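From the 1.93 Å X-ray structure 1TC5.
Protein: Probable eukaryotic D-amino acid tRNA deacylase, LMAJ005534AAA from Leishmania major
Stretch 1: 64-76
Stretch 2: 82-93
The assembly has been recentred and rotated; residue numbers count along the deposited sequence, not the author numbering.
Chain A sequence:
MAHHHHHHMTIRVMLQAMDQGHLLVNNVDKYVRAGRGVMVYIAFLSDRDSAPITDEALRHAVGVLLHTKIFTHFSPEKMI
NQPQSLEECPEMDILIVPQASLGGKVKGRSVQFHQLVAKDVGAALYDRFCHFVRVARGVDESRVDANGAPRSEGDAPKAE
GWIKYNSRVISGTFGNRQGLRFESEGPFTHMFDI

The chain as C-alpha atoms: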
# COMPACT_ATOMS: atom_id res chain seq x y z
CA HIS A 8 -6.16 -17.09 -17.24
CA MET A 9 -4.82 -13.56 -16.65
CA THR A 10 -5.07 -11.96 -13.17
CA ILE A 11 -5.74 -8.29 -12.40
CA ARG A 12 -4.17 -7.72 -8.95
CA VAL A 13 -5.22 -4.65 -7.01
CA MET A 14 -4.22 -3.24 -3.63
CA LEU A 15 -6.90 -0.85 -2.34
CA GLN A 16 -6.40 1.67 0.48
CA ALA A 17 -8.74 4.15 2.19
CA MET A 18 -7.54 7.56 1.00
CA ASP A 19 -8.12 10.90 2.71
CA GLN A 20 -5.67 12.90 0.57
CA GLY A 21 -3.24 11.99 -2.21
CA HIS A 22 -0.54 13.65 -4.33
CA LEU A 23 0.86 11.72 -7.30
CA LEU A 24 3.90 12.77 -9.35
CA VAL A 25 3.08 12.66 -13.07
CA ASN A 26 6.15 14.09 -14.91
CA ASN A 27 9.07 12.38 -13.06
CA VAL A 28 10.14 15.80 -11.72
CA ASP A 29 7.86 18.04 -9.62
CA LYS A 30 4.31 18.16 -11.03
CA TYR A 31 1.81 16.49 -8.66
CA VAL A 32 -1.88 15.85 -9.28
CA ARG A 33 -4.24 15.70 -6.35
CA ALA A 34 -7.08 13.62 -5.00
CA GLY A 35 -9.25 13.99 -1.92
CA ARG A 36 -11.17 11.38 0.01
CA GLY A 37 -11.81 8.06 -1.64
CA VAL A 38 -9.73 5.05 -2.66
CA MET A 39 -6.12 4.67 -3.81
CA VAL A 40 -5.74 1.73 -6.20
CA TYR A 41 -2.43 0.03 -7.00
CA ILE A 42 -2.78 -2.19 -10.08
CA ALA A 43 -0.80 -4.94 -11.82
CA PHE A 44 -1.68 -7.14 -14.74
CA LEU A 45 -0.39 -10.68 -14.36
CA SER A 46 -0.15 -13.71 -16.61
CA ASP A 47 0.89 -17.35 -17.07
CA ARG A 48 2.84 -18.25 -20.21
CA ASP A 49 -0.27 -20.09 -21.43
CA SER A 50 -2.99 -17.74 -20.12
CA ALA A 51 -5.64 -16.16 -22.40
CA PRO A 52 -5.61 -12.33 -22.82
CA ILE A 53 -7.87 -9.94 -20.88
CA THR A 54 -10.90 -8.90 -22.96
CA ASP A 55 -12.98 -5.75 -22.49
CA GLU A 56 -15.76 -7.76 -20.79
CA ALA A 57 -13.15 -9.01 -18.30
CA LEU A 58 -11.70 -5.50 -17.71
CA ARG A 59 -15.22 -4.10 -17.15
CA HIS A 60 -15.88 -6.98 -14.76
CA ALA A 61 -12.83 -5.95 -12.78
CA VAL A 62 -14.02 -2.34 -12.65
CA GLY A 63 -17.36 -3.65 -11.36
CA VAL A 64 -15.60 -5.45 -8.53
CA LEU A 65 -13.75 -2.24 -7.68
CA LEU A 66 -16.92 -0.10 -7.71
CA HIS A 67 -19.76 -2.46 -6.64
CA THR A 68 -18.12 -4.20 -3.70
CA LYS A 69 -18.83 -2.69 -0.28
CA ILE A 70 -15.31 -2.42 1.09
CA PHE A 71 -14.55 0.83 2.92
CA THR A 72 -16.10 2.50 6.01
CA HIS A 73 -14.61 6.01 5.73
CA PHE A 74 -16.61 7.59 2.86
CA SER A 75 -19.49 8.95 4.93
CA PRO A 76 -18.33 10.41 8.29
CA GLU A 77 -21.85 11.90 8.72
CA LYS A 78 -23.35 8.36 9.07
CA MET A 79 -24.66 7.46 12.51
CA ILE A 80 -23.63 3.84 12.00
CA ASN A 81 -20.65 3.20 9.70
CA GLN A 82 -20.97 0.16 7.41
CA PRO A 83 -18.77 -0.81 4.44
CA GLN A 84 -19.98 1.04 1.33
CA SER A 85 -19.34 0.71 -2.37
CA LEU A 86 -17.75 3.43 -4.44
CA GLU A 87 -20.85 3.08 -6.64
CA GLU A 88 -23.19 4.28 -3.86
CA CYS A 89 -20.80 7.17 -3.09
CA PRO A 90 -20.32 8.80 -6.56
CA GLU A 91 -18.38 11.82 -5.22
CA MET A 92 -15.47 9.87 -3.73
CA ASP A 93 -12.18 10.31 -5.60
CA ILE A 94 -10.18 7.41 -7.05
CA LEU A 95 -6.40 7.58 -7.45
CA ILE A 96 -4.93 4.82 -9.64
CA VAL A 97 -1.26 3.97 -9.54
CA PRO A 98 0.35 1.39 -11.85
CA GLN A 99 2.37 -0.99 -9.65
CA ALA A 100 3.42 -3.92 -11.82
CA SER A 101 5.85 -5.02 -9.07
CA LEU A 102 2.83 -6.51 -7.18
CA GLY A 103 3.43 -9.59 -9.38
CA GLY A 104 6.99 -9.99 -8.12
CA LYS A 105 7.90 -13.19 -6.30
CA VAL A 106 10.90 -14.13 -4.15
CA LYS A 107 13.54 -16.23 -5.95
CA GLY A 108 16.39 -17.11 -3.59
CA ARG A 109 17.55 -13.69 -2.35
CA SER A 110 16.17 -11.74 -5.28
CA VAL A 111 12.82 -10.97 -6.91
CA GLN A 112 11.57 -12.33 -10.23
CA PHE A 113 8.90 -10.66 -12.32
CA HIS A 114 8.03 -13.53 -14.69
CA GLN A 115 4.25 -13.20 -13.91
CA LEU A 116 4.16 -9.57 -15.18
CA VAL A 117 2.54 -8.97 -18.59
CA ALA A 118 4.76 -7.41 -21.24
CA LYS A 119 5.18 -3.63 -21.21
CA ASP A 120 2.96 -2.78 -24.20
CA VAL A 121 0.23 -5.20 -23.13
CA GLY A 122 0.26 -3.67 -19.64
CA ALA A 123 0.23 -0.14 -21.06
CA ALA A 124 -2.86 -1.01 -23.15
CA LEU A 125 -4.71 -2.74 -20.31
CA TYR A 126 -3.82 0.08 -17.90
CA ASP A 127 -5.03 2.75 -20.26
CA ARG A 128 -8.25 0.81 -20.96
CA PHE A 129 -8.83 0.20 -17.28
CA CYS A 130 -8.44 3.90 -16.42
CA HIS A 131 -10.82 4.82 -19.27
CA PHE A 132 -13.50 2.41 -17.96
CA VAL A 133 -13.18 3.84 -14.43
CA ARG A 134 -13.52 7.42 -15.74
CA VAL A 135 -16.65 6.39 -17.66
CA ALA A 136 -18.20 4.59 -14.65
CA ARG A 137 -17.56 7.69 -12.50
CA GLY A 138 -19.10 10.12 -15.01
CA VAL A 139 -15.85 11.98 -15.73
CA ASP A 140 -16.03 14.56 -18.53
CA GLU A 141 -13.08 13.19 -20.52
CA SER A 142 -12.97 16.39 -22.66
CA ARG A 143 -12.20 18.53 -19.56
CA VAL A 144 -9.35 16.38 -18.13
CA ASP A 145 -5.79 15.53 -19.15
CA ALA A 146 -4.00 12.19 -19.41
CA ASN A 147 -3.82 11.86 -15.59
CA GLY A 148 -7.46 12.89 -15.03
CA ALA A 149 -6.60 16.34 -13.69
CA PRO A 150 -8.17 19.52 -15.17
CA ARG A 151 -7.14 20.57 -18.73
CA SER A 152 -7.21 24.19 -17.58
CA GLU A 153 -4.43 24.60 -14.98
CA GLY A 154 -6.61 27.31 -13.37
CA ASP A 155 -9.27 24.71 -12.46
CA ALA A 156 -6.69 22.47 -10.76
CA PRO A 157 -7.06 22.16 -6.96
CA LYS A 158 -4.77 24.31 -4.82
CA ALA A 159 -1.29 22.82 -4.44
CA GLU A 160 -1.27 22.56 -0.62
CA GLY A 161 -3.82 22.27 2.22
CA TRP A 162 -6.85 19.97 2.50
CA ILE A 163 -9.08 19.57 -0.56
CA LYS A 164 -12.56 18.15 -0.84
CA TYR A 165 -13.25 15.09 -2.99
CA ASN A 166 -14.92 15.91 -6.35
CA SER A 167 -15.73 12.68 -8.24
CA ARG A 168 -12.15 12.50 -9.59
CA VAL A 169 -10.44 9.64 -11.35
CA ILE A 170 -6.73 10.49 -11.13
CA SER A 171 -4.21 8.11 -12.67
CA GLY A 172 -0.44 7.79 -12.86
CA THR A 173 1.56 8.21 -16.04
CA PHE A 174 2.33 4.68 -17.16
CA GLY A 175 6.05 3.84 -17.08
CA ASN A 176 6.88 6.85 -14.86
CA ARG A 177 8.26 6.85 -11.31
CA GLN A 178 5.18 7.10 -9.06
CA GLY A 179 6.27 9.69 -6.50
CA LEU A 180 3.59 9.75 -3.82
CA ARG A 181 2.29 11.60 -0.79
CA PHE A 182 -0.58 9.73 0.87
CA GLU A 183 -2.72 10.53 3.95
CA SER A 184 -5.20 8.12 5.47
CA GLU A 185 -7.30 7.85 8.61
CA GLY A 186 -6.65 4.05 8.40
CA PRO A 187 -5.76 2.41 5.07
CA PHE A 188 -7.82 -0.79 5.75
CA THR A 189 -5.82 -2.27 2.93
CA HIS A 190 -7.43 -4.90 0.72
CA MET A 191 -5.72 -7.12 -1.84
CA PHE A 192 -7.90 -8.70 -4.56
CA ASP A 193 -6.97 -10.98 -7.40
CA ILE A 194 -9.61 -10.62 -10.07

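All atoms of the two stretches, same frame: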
# COMPACT_ATOMS: atom_id res chain seq x y z
N VAL A 64 -16.03 -4.99 -9.84
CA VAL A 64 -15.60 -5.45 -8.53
C VAL A 64 -15.08 -4.27 -7.71
O VAL A 64 -15.45 -4.10 -6.55
CB VAL A 64 -14.51 -6.55 -8.62
CG1 VAL A 64 -13.85 -6.83 -7.24
CG2 VAL A 64 -15.09 -7.84 -9.22
N LEU A 65 -14.24 -3.45 -8.32
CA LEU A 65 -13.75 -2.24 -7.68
C LEU A 65 -14.86 -1.30 -7.20
O LEU A 65 -14.78 -0.76 -6.11
CB LEU A 65 -12.81 -1.48 -8.61
CG LEU A 65 -12.32 -0.12 -8.09
CD1 LEU A 65 -11.45 -0.29 -6.81
CD2 LEU A 65 -11.53 0.59 -9.15
N LEU A 66 -15.90 -1.10 -8.01
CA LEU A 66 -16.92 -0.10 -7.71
C LEU A 66 -18.15 -0.62 -6.98
O LEU A 66 -18.75 0.13 -6.21
CB LEU A 66 -17.34 0.63 -9.00
CG LEU A 66 -16.22 1.31 -9.78
CD1 LEU A 66 -16.80 2.01 -11.03
CD2 LEU A 66 -15.42 2.29 -8.93
N HIS A 67 -18.52 -1.89 -7.19
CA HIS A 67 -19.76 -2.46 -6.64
C HIS A 67 -19.58 -3.11 -5.28
O HIS A 67 -20.55 -3.30 -4.54
CB HIS A 67 -20.34 -3.55 -7.58
CG HIS A 67 -20.68 -3.05 -8.95
ND1 HIS A 67 -20.56 -3.84 -10.08
CD2 HIS A 67 -21.13 -1.85 -9.37
CE1 HIS A 67 -20.91 -3.13 -11.14
NE2 HIS A 67 -21.27 -1.92 -10.74
N THR A 68 -18.37 -3.52 -4.96
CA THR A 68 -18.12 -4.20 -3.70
C THR A 68 -18.12 -3.18 -2.56
O THR A 68 -17.52 -2.13 -2.68
CB THR A 68 -16.76 -4.94 -3.76
OG1 THR A 68 -16.72 -5.74 -4.96
CG2 THR A 68 -16.59 -5.94 -2.61
N LYS A 69 -18.83 -3.51 -1.48
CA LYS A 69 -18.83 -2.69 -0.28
C LYS A 69 -17.58 -3.04 0.49
O LYS A 69 -17.49 -4.12 1.03
CB LYS A 69 -20.08 -2.94 0.54
CG LYS A 69 -21.39 -2.59 -0.21
CD LYS A 69 -22.64 -3.00 0.59
CE LYS A 69 -23.93 -2.73 -0.17
NZ LYS A 69 -24.63 -1.48 0.26
N ILE A 70 -16.61 -2.14 0.49
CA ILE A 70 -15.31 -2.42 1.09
C ILE A 70 -15.03 -1.50 2.26
O ILE A 70 -14.80 -1.96 3.36
CB ILE A 70 -14.19 -2.27 0.03
CG1 ILE A 70 -14.45 -3.20 -1.16
CG2 ILE A 70 -12.81 -2.58 0.65
CD1 ILE A 70 -13.69 -2.80 -2.44
N PHE A 71 -15.05 -0.18 1.99
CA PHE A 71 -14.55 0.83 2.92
C PHE A 71 -15.63 1.54 3.77
O PHE A 71 -16.77 1.71 3.34
CB PHE A 71 -13.69 1.88 2.19
CG PHE A 71 -12.47 1.28 1.53
CD1 PHE A 71 -11.40 0.85 2.28
CD2 PHE A 71 -12.42 1.09 0.15
CE1 PHE A 71 -10.29 0.23 1.68
CE2 PHE A 71 -11.32 0.51 -0.46
CZ PHE A 71 -10.25 0.06 0.31
N THR A 72 -15.22 1.97 4.96
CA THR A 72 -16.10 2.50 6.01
C THR A 72 -15.88 3.99 6.26
O THR A 72 -16.53 4.58 7.13
CB THR A 72 -15.84 1.74 7.35
OG1 THR A 72 -14.45 1.81 7.68
CG2 THR A 72 -16.14 0.22 7.21
N HIS A 73 -15.02 4.62 5.47
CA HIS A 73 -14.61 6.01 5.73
C HIS A 73 -15.26 7.06 4.81
O HIS A 73 -15.01 8.25 4.96
CB HIS A 73 -13.11 6.05 5.57
CG HIS A 73 -12.65 6.13 4.14
ND1 HIS A 73 -11.71 5.29 3.62
CD2 HIS A 73 -12.99 6.97 3.14
CE1 HIS A 73 -11.46 5.63 2.37
NE2 HIS A 73 -12.21 6.65 2.06
N PHE A 74 -16.05 6.64 3.85
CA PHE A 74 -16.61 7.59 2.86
C PHE A 74 -17.58 8.62 3.42
O PHE A 74 -17.64 9.77 2.95
CB PHE A 74 -17.34 6.85 1.73
CG PHE A 74 -16.48 5.92 0.92
CD1 PHE A 74 -15.10 6.07 0.84
CD2 PHE A 74 -17.07 4.89 0.20
CE1 PHE A 74 -14.36 5.22 0.07
CE2 PHE A 74 -16.33 4.04 -0.55
CZ PHE A 74 -14.99 4.19 -0.62
N SER A 75 -18.35 8.20 4.43
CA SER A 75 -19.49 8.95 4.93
C SER A 75 -19.41 9.21 6.45
O SER A 75 -20.18 8.63 7.23
CB SER A 75 -20.77 8.16 4.63
OG SER A 75 -20.83 7.80 3.27
N PRO A 76 -18.52 10.12 6.86
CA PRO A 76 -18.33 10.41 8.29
C PRO A 76 -19.61 10.90 9.00
O PRO A 76 -19.74 10.75 10.20
CB PRO A 76 -17.21 11.47 8.29
CG PRO A 76 -17.13 12.01 6.90
CD PRO A 76 -17.65 10.94 5.99
N GLN A 82 -21.04 1.49 8.03
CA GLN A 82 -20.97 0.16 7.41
C GLN A 82 -20.07 0.28 6.19
O GLN A 82 -19.95 1.37 5.63
CB GLN A 82 -22.36 -0.29 6.93
CG GLN A 82 -23.38 -0.64 8.01
CD GLN A 82 -24.77 -0.81 7.41
OE1 GLN A 82 -25.16 -0.03 6.56
NE2 GLN A 82 -25.51 -1.83 7.84
N PRO A 83 -19.46 -0.82 5.74
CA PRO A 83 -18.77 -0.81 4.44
C PRO A 83 -19.74 -0.33 3.32
O PRO A 83 -20.93 -0.61 3.34
CB PRO A 83 -18.33 -2.26 4.26
CG PRO A 83 -18.29 -2.83 5.65
CD PRO A 83 -19.39 -2.13 6.41
N GLN A 84 -19.20 0.45 2.40
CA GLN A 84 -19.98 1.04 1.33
C GLN A 84 -19.22 0.82 0.04
O GLN A 84 -17.99 0.68 0.05
CB GLN A 84 -20.15 2.55 1.56
CG GLN A 84 -21.04 2.95 2.73
CD GLN A 84 -21.21 4.49 2.81
OE1 GLN A 84 -20.25 5.22 3.10
NE2 GLN A 84 -22.42 4.96 2.58
N SER A 85 -19.95 0.77 -1.06
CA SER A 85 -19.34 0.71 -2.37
C SER A 85 -19.02 2.12 -2.87
O SER A 85 -19.66 3.10 -2.49
CB SER A 85 -20.29 0.05 -3.37
OG SER A 85 -21.44 0.82 -3.53
N LEU A 86 -18.01 2.21 -3.72
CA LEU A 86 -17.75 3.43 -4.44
C LEU A 86 -18.98 3.81 -5.25
O LEU A 86 -19.30 4.99 -5.35
CB LEU A 86 -16.54 3.28 -5.36
CG LEU A 86 -15.24 3.46 -4.62
CD1 LEU A 86 -14.11 2.73 -5.34
CD2 LEU A 86 -14.95 4.99 -4.45
N GLU A 87 -19.67 2.82 -5.80
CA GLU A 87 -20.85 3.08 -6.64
C GLU A 87 -21.90 3.90 -5.87
O GLU A 87 -22.42 4.87 -6.39
CB GLU A 87 -21.43 1.76 -7.18
CG GLU A 87 -22.72 1.89 -7.98
CD GLU A 87 -23.28 0.54 -8.43
OE1 GLU A 87 -23.47 -0.36 -7.57
OE2 GLU A 87 -23.53 0.37 -9.66
N GLU A 88 -22.17 3.55 -4.62
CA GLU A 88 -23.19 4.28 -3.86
C GLU A 88 -22.67 5.60 -3.30
O GLU A 88 -23.43 6.35 -2.71
CB GLU A 88 -23.79 3.40 -2.75
CG GLU A 88 -22.88 3.13 -1.55
CD GLU A 88 -23.45 2.04 -0.65
OE1 GLU A 88 -24.68 2.05 -0.39
OE2 GLU A 88 -22.68 1.15 -0.23
N CYS A 89 -21.37 5.87 -3.46
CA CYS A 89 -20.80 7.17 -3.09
C CYS A 89 -20.08 7.79 -4.32
O CYS A 89 -18.86 7.82 -4.38
CB CYS A 89 -19.86 7.00 -1.90
SG CYS A 89 -20.62 6.20 -0.46
N PRO A 90 -20.86 8.29 -5.28
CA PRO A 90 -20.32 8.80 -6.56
C PRO A 90 -19.30 9.93 -6.48
O PRO A 90 -18.58 10.11 -7.47
CB PRO A 90 -21.57 9.33 -7.30
CG PRO A 90 -22.70 9.38 -6.27
CD PRO A 90 -22.33 8.40 -5.20
N GLU A 91 -19.25 10.66 -5.37
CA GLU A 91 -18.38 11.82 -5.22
C GLU A 91 -16.99 11.51 -4.67
O GLU A 91 -16.14 12.39 -4.68
CB GLU A 91 -19.04 12.84 -4.31
CG GLU A 91 -20.26 13.50 -4.94
CD GLU A 91 -20.62 14.80 -4.25
OE1 GLU A 91 -19.91 15.81 -4.47
OE2 GLU A 91 -21.60 14.80 -3.48
N MET A 92 -16.79 10.29 -4.18
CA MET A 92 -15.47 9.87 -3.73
C MET A 92 -14.50 9.91 -4.92
O MET A 92 -14.88 9.65 -6.06
CB MET A 92 -15.52 8.47 -3.11
CG MET A 92 -16.26 8.33 -1.76
SD MET A 92 -15.56 9.32 -0.38
CE MET A 92 -16.66 10.75 -0.40
N ASP A 93 -13.25 10.26 -4.62
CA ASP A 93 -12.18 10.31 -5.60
C ASP A 93 -11.53 8.93 -5.68
O ASP A 93 -11.56 8.17 -4.73
CB ASP A 93 -11.14 11.38 -5.19
CG ASP A 93 -11.62 12.79 -5.44
OD1 ASP A 93 -12.78 13.00 -5.85
OD2 ASP A 93 -10.88 13.77 -5.27
O HOH W 1 -16.18 -0.19 -3.85
O HOH W 2 -23.49 -0.06 2.13
O HOH W 3 -15.55 0.63 -1.18

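Stretch 2 runs back along stretch 1, and the two bury 911 Å² between them, both sides summed. Gln-82, exposed, contributes little; its backbone O lies 4.0 Å from the CA of Thr-72. Pro-83 makes the first substantial contact. Its CA-to-CB bond points sideways, and its ring meets Thr-72, with Pro-83 CG 4.0 Å from Thr-72 CG2, and its CB sits 3.7 Å from Ile-70 O. Its CA also approaches Phe-71 O at 3.4 Å, with an angle of 144° at the hydrogen, consistent with a CA-H...O contact. Proline has no N-H to donate; the backbone hydrogen bonds to stretch 1 are made by the next residue.

That neighbour, Gln-84, is joined to stretch 1 through both backbone and side chain. Its N donates to Phe-71 O (2.9 Å, 146°), and its O accepts from Ile-70 N (3.2 Å, 148°). The same Gln-84 O takes a hydrogen bond from water 3 at 2.7 Å, and that water accepts a weak one from Phe-71 N at 3.3 Å. Although the CA-to-CB bond of Gln-84 points away, its extended chi1 m, chi2 t chain brings the amide back to stretch 1, where Ser-75 OG donates to Gln-84 OE1 at 2.6 Å. A long amide suits this place because it can reach the buried serine hydroxyl and offer it an acceptor.

Ser-85 is small enough for close backbone packing: its CB is 3.2 Å from Leu-66 O, and its CA is 3.4 Å from Thr-68 O (141° at the hydrogen). Its polar groups are used within stretch 2, where Ser-85 N donates to Glu-88 OE2 (2.9 Å) and Ser-85 OG accepts from Glu-88 N (3.0 Å).

Leu-86 points toward stretch 1 and is buried. Its CD1 lies 3.8 Å from Leu-66 CD2 and 4.3 Å from Leu-65 CD1, while its CD2 lies 3.9 Å from Phe-74 CZ, so the branched side chain bridges the end of the helix and the aromatic ring. Its N donates to water 1 at 3.0 Å; this water in turn donates to Leu-65 O (2.7 Å) and Thr-68 O (2.6 Å), tying together backbone groups from both stretches.

A type I turn spans Leu-86 to Cys-89. Within it, Glu-87 N donates to Leu-66 O (2.9 Å, 154°), and its carboxylate reaches the imidazole of His-67, with OE2 3.3 Å from CD2. Glu-88 OE2 forms a salt bridge with Lys-69 NZ at 3.3 Å, although the hydrogen bond in it is weak. Water 2 reinforces the pair, accepting from Lys-69 NZ (2.6 Å) and donating to Glu-88 OE2 (2.8 Å) and Pro-83 O (2.9 Å).

Cys-89 SG packs 3.8 Å from Phe-74 CD2, oblique to the ring. A second type I turn, Cys-89 to Met-92, carries Pro-90 and Glu-91 clear of stretch 1 before Met-92 returns. Its CG lies over one face of Phe-74, 3.8 Å from the centroid and 22° off the normal, making a CH-pi contact. The flexible thioether also places SD 3.5 Å from Phe-74 CD1. Asp-93 lies beyond reach of stretch 1.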